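Local coordinates for probable zinc protease (Pseudomonas aeruginosa, PDB 4NNZ), which forms the PA0372 subunit of the heterodimeric zinc protease PA0371-PA0372, an M16-family metallopeptidase that hydrolyses peptide bonds, at the interface of chains A and B. Numbering follows the deposited sequence. Chains: chain A/B, Probable zinc protease.

Contact 1: the interface of chains A and B. Residues chain A 221, 223-226; chain B 45-46, 171-172, 176.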
loop_
_atom_site.group_PDB
_atom_site.type_symbol
_atom_site.label_atom_id
_atom_site.label_comp_id
_atom_site.label_asym_id
_atom_site.label_seq_id
_atom_site.Cartn_x
_atom_site.Cartn_y
_atom_site.Cartn_z
ATOM N N PRO A 221 -17.026 -4.095 1.696
ATOM C CA PRO A 221 -17.007 -3.181 0.575
ATOM C C PRO A 221 -15.850 -3.497 -0.315
ATOM O O PRO A 221 -14.794 -3.807 0.155
ATOM C CB PRO A 221 -16.816 -1.834 1.227
ATOM C CG PRO A 221 -16.651 -2.089 2.669
ATOM C CD PRO A 221 -16.439 -3.517 2.895
ATOM N N ARG A 223 -13.670 -1.977 -3.554
ATOM C CA ARG A 223 -13.410 -0.866 -4.421
ATOM C C ARG A 223 -12.418 -1.171 -5.515
ATOM O O ARG A 223 -11.441 -1.791 -5.274
ATOM C CB ARG A 223 -12.912 0.289 -3.582
ATOM C CG ARG A 223 -13.764 0.596 -2.383
ATOM C CD ARG A 223 -14.703 1.729 -2.680
ATOM N NE ARG A 223 -15.392 2.196 -1.503
ATOM C CZ ARG A 223 -16.564 1.738 -1.124
ATOM N NH1 ARG A 223 -17.138 0.807 -1.826
ATOM N NH2 ARG A 223 -17.155 2.198 -0.057
ATOM N N LYS A 224 -12.658 -0.689 -6.717
ATOM C CA LYS A 224 -11.781 -0.958 -7.833
ATOM C C LYS A 224 -10.466 -0.395 -7.442
ATOM O O LYS A 224 -10.447 0.648 -6.853
ATOM C CB LYS A 224 -12.221 -0.158 -9.042
ATOM C CG LYS A 224 -13.211 -0.813 -9.961
ATOM C CD LYS A 224 -13.534 0.095 -11.118
ATOM C CE LYS A 224 -14.995 0.045 -11.485
ATOM N NZ LYS A 224 -15.190 -0.373 -12.885
ATOM N N PRO A 225 -9.361 -1.013 -7.815
ATOM C CA PRO A 225 -8.065 -0.474 -7.458
ATOM C C PRO A 225 -7.597 0.570 -8.434
ATOM O O PRO A 225 -6.882 0.284 -9.347
ATOM C CB PRO A 225 -7.157 -1.684 -7.518
ATOM C CG PRO A 225 -8.031 -2.843 -7.603
ATOM C CD PRO A 225 -9.244 -2.387 -8.285
ATOM N N LEU A 226 -8.064 1.779 -8.226
ATOM C CA LEU A 226 -7.642 2.943 -8.950
ATOM C C LEU A 226 -6.365 3.495 -8.430
ATOM O O LEU A 226 -6.083 3.446 -7.274
ATOM C CB LEU A 226 -8.684 4.026 -8.835
ATOM C CG LEU A 226 -10.083 3.540 -9.051
ATOM C CD1 LEU A 226 -10.973 4.736 -8.997
ATOM C CD2 LEU A 226 -10.166 2.883 -10.396
ATOM N N GLY B 45 -8.329 1.363 -1.130
ATOM C CA GLY B 45 -9.619 1.735 -1.622
ATOM C C GLY B 45 -10.476 2.282 -0.526
ATOM O O GLY B 45 -11.539 2.708 -0.774
ATOM N N LEU B 46 -10.016 2.220 0.702
ATOM C CA LEU B 46 -10.766 2.717 1.822
ATOM C C LEU B 46 -9.927 3.553 2.732
ATOM O O LEU B 46 -10.093 3.538 3.907
ATOM C CB LEU B 46 -11.401 1.580 2.575
ATOM C CG LEU B 46 -12.355 0.773 1.728
ATOM C CD1 LEU B 46 -12.110 -0.710 1.820
ATOM C CD2 LEU B 46 -13.778 1.118 2.056
ATOM N N ARG B 171 -15.507 7.494 -3.064
ATOM C CA ARG B 171 -16.347 6.336 -2.917
ATOM C C ARG B 171 -16.733 5.980 -1.501
ATOM O O ARG B 171 -17.332 4.991 -1.286
ATOM C CB ARG B 171 -15.727 5.130 -3.583
ATOM C CG ARG B 171 -15.015 5.398 -4.878
ATOM C CD ARG B 171 -13.560 5.044 -4.779
ATOM N NE ARG B 171 -13.252 3.896 -5.590
ATOM C CZ ARG B 171 -12.090 3.285 -5.597
ATOM N NH1 ARG B 171 -11.107 3.700 -4.856
ATOM N NH2 ARG B 171 -11.913 2.258 -6.364
ATOM N N MET B 172 -16.380 6.794 -0.549
ATOM C CA MET B 172 -16.663 6.491 0.814
ATOM C C MET B 172 -18.126 6.587 1.114
ATOM O O MET B 172 -18.791 7.420 0.589
ATOM C CB MET B 172 -15.910 7.428 1.707
ATOM C CG MET B 172 -15.717 6.878 3.088
ATOM S SD MET B 172 -15.243 8.110 4.253
ATOM C CE MET B 172 -13.490 8.002 4.146
ATOM N N ASP B 176 -19.414 2.606 5.524
ATOM C CA ASP B 176 -18.024 2.420 5.806
ATOM C C ASP B 176 -17.599 3.067 7.094
ATOM O O ASP B 176 -16.813 2.513 7.801
ATOM C CB ASP B 176 -17.176 3.040 4.726
ATOM C CG ASP B 176 -17.385 2.437 3.407
ATOM O OD1 ASP B 176 -17.914 1.347 3.326
ATOM O OD2 ASP B 176 -17.001 3.056 2.421
HETATM O O HOH W 1 -14.741 1.514 -7.261
#

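Contact 2: the interface of chains A and B. Residues chain A 147, 150, 165, 238; chain B 154-155, 228, 230-232.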
loop_
_atom_site.group_PDB
_atom_site.type_symbol
_atom_site.label_atom_id
_atom_site.label_comp_id
_atom_site.label_asym_id
_atom_site.label_seq_id
_atom_site.Cartn_x
_atom_site.Cartn_y
_atom_site.Cartn_z
ATOM N N ARG A 147 9.342 -5.476 -6.019
ATOM C CA ARG A 147 9.680 -4.115 -5.743
ATOM C C ARG A 147 9.181 -3.140 -6.772
ATOM O O ARG A 147 8.771 -2.076 -6.442
ATOM C CB ARG A 147 11.183 -3.955 -5.678
ATOM C CG ARG A 147 11.948 -4.921 -4.822
ATOM C CD ARG A 147 11.610 -4.749 -3.385
ATOM N NE ARG A 147 12.092 -5.827 -2.572
ATOM C CZ ARG A 147 13.265 -5.829 -1.989
ATOM N NH1 ARG A 147 14.083 -4.832 -2.146
ATOM N NH2 ARG A 147 13.610 -6.831 -1.255
ATOM N N ALA A 150 5.488 -2.588 -6.340
ATOM C CA ALA A 150 5.170 -1.737 -5.235
ATOM C C ALA A 150 5.379 -0.237 -5.499
ATOM O O ALA A 150 4.564 0.557 -5.155
ATOM C CB ALA A 150 5.940 -2.183 -4.027
ATOM N N TRP A 165 3.754 -10.458 2.018
ATOM C CA TRP A 165 5.036 -10.080 2.573
ATOM C C TRP A 165 5.414 -11.019 3.707
ATOM O O TRP A 165 4.579 -11.482 4.416
ATOM C CB TRP A 165 5.013 -8.641 3.053
ATOM C CG TRP A 165 4.688 -7.601 2.042
ATOM C CD1 TRP A 165 3.580 -6.854 1.988
ATOM C CD2 TRP A 165 5.498 -7.168 0.971
ATOM N NE1 TRP A 165 3.629 -5.989 0.968
ATOM C CE2 TRP A 165 4.808 -6.158 0.318
ATOM C CE3 TRP A 165 6.733 -7.550 0.486
ATOM C CZ2 TRP A 165 5.302 -5.534 -0.782
ATOM C CZ3 TRP A 165 7.226 -6.916 -0.578
ATOM C CH2 TRP A 165 6.518 -5.924 -1.214
ATOM N N LEU A 238 18.151 -1.804 -8.178
ATOM C CA LEU A 238 18.231 -2.979 -7.359
ATOM C C LEU A 238 19.376 -3.861 -7.737
ATOM O O LEU A 238 19.554 -4.166 -8.869
ATOM C CB LEU A 238 16.982 -3.790 -7.503
ATOM C CG LEU A 238 15.707 -3.164 -7.040
ATOM C CD1 LEU A 238 14.564 -3.689 -7.873
ATOM C CD2 LEU A 238 15.540 -3.523 -5.587
ATOM N N PRO B 154 7.110 0.585 0.947
ATOM C CA PRO B 154 6.487 -0.386 0.068
ATOM C C PRO B 154 5.573 -1.392 0.728
ATOM O O PRO B 154 4.528 -1.646 0.212
ATOM C CB PRO B 154 7.673 -1.125 -0.508
ATOM C CG PRO B 154 8.807 -0.237 -0.318
ATOM C CD PRO B 154 8.558 0.455 0.944
ATOM N N ALA B 155 5.994 -2.005 1.810
ATOM C CA ALA B 155 5.221 -3.048 2.428
ATOM C C ALA B 155 4.443 -2.725 3.680
ATOM O O ALA B 155 3.782 -3.585 4.178
ATOM C CB ALA B 155 6.102 -4.224 2.697
ATOM N N LEU B 228 10.144 -3.370 4.952
ATOM C CA LEU B 228 11.279 -4.112 4.484
ATOM C C LEU B 228 12.511 -3.454 5.028
ATOM O O LEU B 228 12.574 -2.254 5.081
ATOM C CB LEU B 228 11.357 -4.027 2.969
ATOM C CG LEU B 228 10.673 -5.013 2.046
ATOM C CD1 LEU B 228 9.317 -5.394 2.555
ATOM C CD2 LEU B 228 10.557 -4.444 0.667
ATOM N N GLU B 230 15.653 -3.557 3.564
ATOM C CA GLU B 230 16.354 -2.936 2.474
ATOM C C GLU B 230 15.551 -2.917 1.196
ATOM O O GLU B 230 15.764 -3.707 0.309
ATOM C CB GLU B 230 17.683 -3.615 2.251
ATOM C CG GLU B 230 18.729 -3.266 3.275
ATOM C CD GLU B 230 19.939 -4.157 3.222
ATOM O OE1 GLU B 230 19.822 -5.331 3.550
ATOM O OE2 GLU B 230 21.025 -3.691 2.883
ATOM N N PRO B 231 14.625 -1.990 1.074
ATOM C CA PRO B 231 13.734 -1.927 -0.079
ATOM C C PRO B 231 14.446 -1.715 -1.395
ATOM O O PRO B 231 14.008 -2.172 -2.408
ATOM C CB PRO B 231 12.869 -0.734 0.228
ATOM C CG PRO B 231 12.871 -0.646 1.680
ATOM C CD PRO B 231 14.218 -1.055 2.117
ATOM N N GLY B 232 15.567 -1.031 -1.355
ATOM C CA GLY B 232 16.281 -0.650 -2.533
ATOM C C GLY B 232 16.254 0.830 -2.742
ATOM O O GLY B 232 15.450 1.499 -2.203
#

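Contact 3: the interface of chains A and B. Residues chain A 41-44, 156-157, 159; chain B 41-44, 156-157, 159.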
loop_
_atom_site.group_PDB
_atom_site.type_symbol
_atom_site.label_atom_id
_atom_site.label_comp_id
_atom_site.label_asym_id
_atom_site.label_seq_id
_atom_site.Cartn_x
_atom_site.Cartn_y
_atom_site.Cartn_z
ATOM N N TYR A 41 -7.556 -6.818 -2.476
ATOM C CA TYR A 41 -8.495 -6.593 -1.424
ATOM C C TYR A 41 -7.843 -6.591 -0.065
ATOM O O TYR A 41 -8.451 -6.266 0.908
ATOM C CB TYR A 41 -9.543 -7.683 -1.461
ATOM C CG TYR A 41 -10.426 -7.737 -2.674
ATOM C CD1 TYR A 41 -9.959 -8.177 -3.878
ATOM C CD2 TYR A 41 -11.739 -7.403 -2.589
ATOM C CE1 TYR A 41 -10.775 -8.251 -4.960
ATOM C CE2 TYR A 41 -12.551 -7.467 -3.674
ATOM C CZ TYR A 41 -12.067 -7.891 -4.850
ATOM O OH TYR A 41 -12.906 -7.950 -5.888
ATOM N N GLU A 42 -6.610 -7.027 -0.013
ATOM C CA GLU A 42 -5.911 -7.253 1.228
ATOM C C GLU A 42 -5.385 -6.007 1.887
ATOM O O GLU A 42 -5.257 -5.007 1.286
ATOM C CB GLU A 42 -4.813 -8.279 1.032
ATOM C CG GLU A 42 -5.341 -9.689 0.877
ATOM C CD GLU A 42 -4.356 -10.686 0.295
ATOM O OE1 GLU A 42 -3.146 -10.517 0.401
ATOM O OE2 GLU A 42 -4.815 -11.662 -0.271
ATOM N N THR A 43 -5.078 -6.124 3.151
ATOM C CA THR A 43 -4.830 -5.013 4.024
ATOM C C THR A 43 -3.475 -5.189 4.609
ATOM O O THR A 43 -3.135 -6.271 4.961
ATOM C CB THR A 43 -5.785 -5.043 5.208
ATOM O OG1 THR A 43 -7.119 -5.010 4.742
ATOM C CG2 THR A 43 -5.548 -3.883 6.074
ATOM N N PRO A 44 -2.717 -4.135 4.793
ATOM C CA PRO A 44 -1.345 -4.293 5.236
ATOM C C PRO A 44 -1.232 -4.944 6.583
ATOM O O PRO A 44 -1.996 -4.708 7.481
ATOM C CB PRO A 44 -0.844 -2.874 5.294
ATOM C CG PRO A 44 -1.647 -2.170 4.301
ATOM C CD PRO A 44 -3.002 -2.751 4.424
ATOM N N SER A 156 -3.044 2.084 -5.169
ATOM C CA SER A 156 -3.926 0.939 -5.311
ATOM C C SER A 156 -3.493 -0.347 -4.656
ATOM O O SER A 156 -2.400 -0.504 -4.258
ATOM C CB SER A 156 -4.280 0.698 -6.768
ATOM O OG SER A 156 -3.250 0.087 -7.473
ATOM N N GLY A 157 -4.397 -1.284 -4.604
ATOM C CA GLY A 157 -4.148 -2.556 -3.994
ATOM C C GLY A 157 -3.186 -3.367 -4.802
ATOM O O GLY A 157 -2.683 -4.352 -4.364
ATOM N N HIS A 159 -0.277 -2.865 -5.523
ATOM C CA HIS A 159 1.074 -2.931 -5.046
ATOM C C HIS A 159 1.359 -4.121 -4.207
ATOM O O HIS A 159 2.497 -4.478 -4.062
ATOM C CB HIS A 159 1.586 -1.653 -4.416
ATOM C CG HIS A 159 0.724 -1.099 -3.338
ATOM N ND1 HIS A 159 0.354 -1.816 -2.233
ATOM C CD2 HIS A 159 0.207 0.137 -3.173
ATOM C CE1 HIS A 159 -0.384 -1.060 -1.451
ATOM N NE2 HIS A 159 -0.480 0.135 -1.993
ATOM N N TYR B 41 -3.728 1.392 9.422
ATOM C CA TYR B 41 -4.601 0.249 9.537
ATOM C C TYR B 41 -5.527 0.104 8.368
ATOM O O TYR B 41 -6.270 -0.824 8.294
ATOM C CB TYR B 41 -5.505 0.400 10.737
ATOM C CG TYR B 41 -4.919 0.300 12.106
ATOM C CD1 TYR B 41 -4.134 1.290 12.622
ATOM C CD2 TYR B 41 -5.251 -0.750 12.924
ATOM C CE1 TYR B 41 -3.649 1.204 13.889
ATOM C CE2 TYR B 41 -4.763 -0.844 14.178
ATOM C CZ TYR B 41 -3.963 0.131 14.652
ATOM O OH TYR B 41 -3.496 0.017 15.894
ATOM N N GLU B 42 -5.545 1.088 7.522
ATOM C CA GLU B 42 -6.519 1.145 6.490
ATOM C C GLU B 42 -6.270 0.287 5.287
ATOM O O GLU B 42 -5.194 0.164 4.837
ATOM C CB GLU B 42 -6.728 2.576 6.091
ATOM C CG GLU B 42 -7.748 3.247 6.968
ATOM C CD GLU B 42 -7.585 4.714 7.052
ATOM O OE1 GLU B 42 -7.293 5.337 6.049
ATOM O OE2 GLU B 42 -7.753 5.245 8.124
ATOM N N THR B 43 -7.325 -0.307 4.803
ATOM C CA THR B 43 -7.360 -1.048 3.575
ATOM C C THR B 43 -7.340 -0.192 2.347
ATOM O O THR B 43 -7.925 0.834 2.324
ATOM C CB THR B 43 -8.642 -1.826 3.502
ATOM O OG1 THR B 43 -8.919 -2.364 4.784
ATOM C CG2 THR B 43 -8.518 -2.898 2.535
ATOM N N PRO B 44 -6.730 -0.663 1.289
ATOM C CA PRO B 44 -6.725 0.076 0.039
ATOM C C PRO B 44 -8.094 0.214 -0.553
ATOM O O PRO B 44 -8.913 -0.652 -0.457
ATOM C CB PRO B 44 -5.865 -0.772 -0.862
ATOM C CG PRO B 44 -5.011 -1.512 0.041
ATOM C CD PRO B 44 -5.763 -1.751 1.284
ATOM N N SER B 156 4.512 -1.520 4.188
ATOM C CA SER B 156 3.847 -1.236 5.430
ATOM C C SER B 156 2.713 -0.239 5.293
ATOM O O SER B 156 2.592 0.419 4.309
ATOM C CB SER B 156 4.831 -0.797 6.490
ATOM O OG SER B 156 5.274 0.473 6.220
ATOM N N GLY B 157 1.908 -0.135 6.332
ATOM C CA GLY B 157 0.725 0.694 6.354
ATOM C C GLY B 157 1.013 2.162 6.205
ATOM O O GLY B 157 0.195 2.935 5.801
ATOM N N HIS B 159 2.507 3.712 4.101
ATOM C CA HIS B 159 2.426 4.295 2.788
ATOM C C HIS B 159 1.177 5.098 2.566
ATOM O O HIS B 159 1.160 5.967 1.748
ATOM C CB HIS B 159 2.768 3.362 1.628
ATOM C CG HIS B 159 1.975 2.102 1.563
ATOM N ND1 HIS B 159 0.643 2.032 1.866
ATOM C CD2 HIS B 159 2.334 0.861 1.180
ATOM C CE1 HIS B 159 0.220 0.798 1.699
ATOM N NE2 HIS B 159 1.231 0.064 1.291
#

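Contact 1: the interface of chains A and B
In this M16-family peptidase, an interchain salt bridge joins the 221-226 stretch of chain A to chain B. A:Arg223 meets B:Asp176 tip to tip, its terminal NH2 lying 2.6 Å from the carboxylate oxygen OD2. The hydrogen bond uses the syn lone pair of OD2 but is bent, 122° at the hydrogen, and the guanidinium and carboxylate planes are turned 41° apart. A:Pro221 slides past the carboxylate, its CG 3.7 Å from B:Asp176 OD1. A:Arg223 NH2 also lies near the carbonyl oxygen of B:Arg171, but without an N-H directed at it.

The guanidinium of B:Arg171 is held between two aliphatic groups over its opposite faces, each displaced toward the rim: A:Leu226 CD1, 3.9 Å from B:Arg171 CZ, on one side and A:Arg223 CB on the other. In the plane of the guanidinium, along its edge, a water links B:Arg171 NE and NH2 to the backbone N of A:Lys224, which is 3.1 Å from the water oxygen.

Further out, A:Arg223 is bent at chi2 (-98°), so that its CD packs 3.7 Å from B:Arg171 CB and its CG rests 3.5 Å from the carbonyl oxygen of B:Gly45. B:Leu46 CD2 approaches NE and NH2 of the same arginine. B:Asp176 sits in the first turn of helix 174-184, whose N-terminal end may help to stabilise a negative carboxylate.

Contact 2: the interface of chains A and B
Polar contact here comes from an arginine of the helix 140-152 in chain A that reaches backbone carbonyls in the 228-232 loop of chain B. A:Arg147 NH1 donates to B:Pro231 O at 2.7 Å. The bond is bent, with the nitrogen above the carbonyl plane instead of along a lone pair. The same NH1 also makes a weak hydrogen bond to B:Glu230 O at 3.2 Å, so one nitrogen serves two successive carbonyls. The bend of A:Arg147 at chi2 (-66°) contributes to this reach.

Packing on flat groups supports the polar contact. B:Leu228 crosses the arginine obliquely and places CD2 over the rim of one guanidinium face, 4.0 Å from CZ. Its other branch, CD1, turns to the indole of A:Trp165 and stands 4.0 Å from CE3. B:Ala155 presses its methyl onto the centre of that indole in a CH-pi contact, CB being 3.3 Å from A:Trp165 CE2.

Purely aliphatic contact is looser: A:Ala150 CB and B:Pro154 CB meet at 4.1 Å. In this homodimer of the deposited assembly, which need not be physiological, the contacts together dock the helix 140-152 and the indole against loops of the second copy.

Contact 3: the interface of chains A and B
A near-symmetric contact between the same segments of the two chains lies on the two-fold axis, where Thr43 and His159 meet their own counterparts, and joins the two PA0372 copies of the deposited assembly. Because the enzyme is a heterodimer with PA0371, this homodimeric pairing need not be physiological. At its centre the threonine side chains cross at about a right angle, and A:Thr43 OG1 and B:Thr43 OG1 share a long hydrogen bond of 3.2 Å that either hydroxyl could donate. In both, OG1 is anti to the carbonyl carbon, while CG2 turns toward the Tyr41 carbonyl oxygen of the other chain, A:Thr43 CG2 being 3.8 Å from B:Tyr41 O.

Pro44 packs on the other chain. B:Pro44 CD comes to 3.3 Å from A:Glu42 O, and B:Pro44 CB rests 4.0 Å from A:Gly157 CA in the 3-10 helix 157-159; the reciprocal approach is looser, A:Pro44 CD lying 3.7 Å from B:Glu42 O.

The two His159 imidazoles reach tip to tip across the axis, each with CG between backbone N and carbonyl carbon (chi1 53° in A, 56° in B). Two positive charges this close would probably disfavour protonation of both rings at once. A:His159 CE1 lies 3.4 Å from B:His159 NE2.

Contact 3 lies between the others on the two-fold interface: its C-alpha centre is about 11 Å from that of contact 1 and 14 Å from that of contact 2, which are about 24 Å apart from each other. In chain B, residues 41-44 of contact 3 run directly into 45-46 of contact 1, and 154-155 of contact 2 into 156-157 of contact 3. The 221-232 stretch serves contact 1 from chain A and contact 2 from chain B. Since residues 41-46 lead toward helix 49-56, which carries the HXXEH zinc-binding motif, the pairing could steady the approach to the active site.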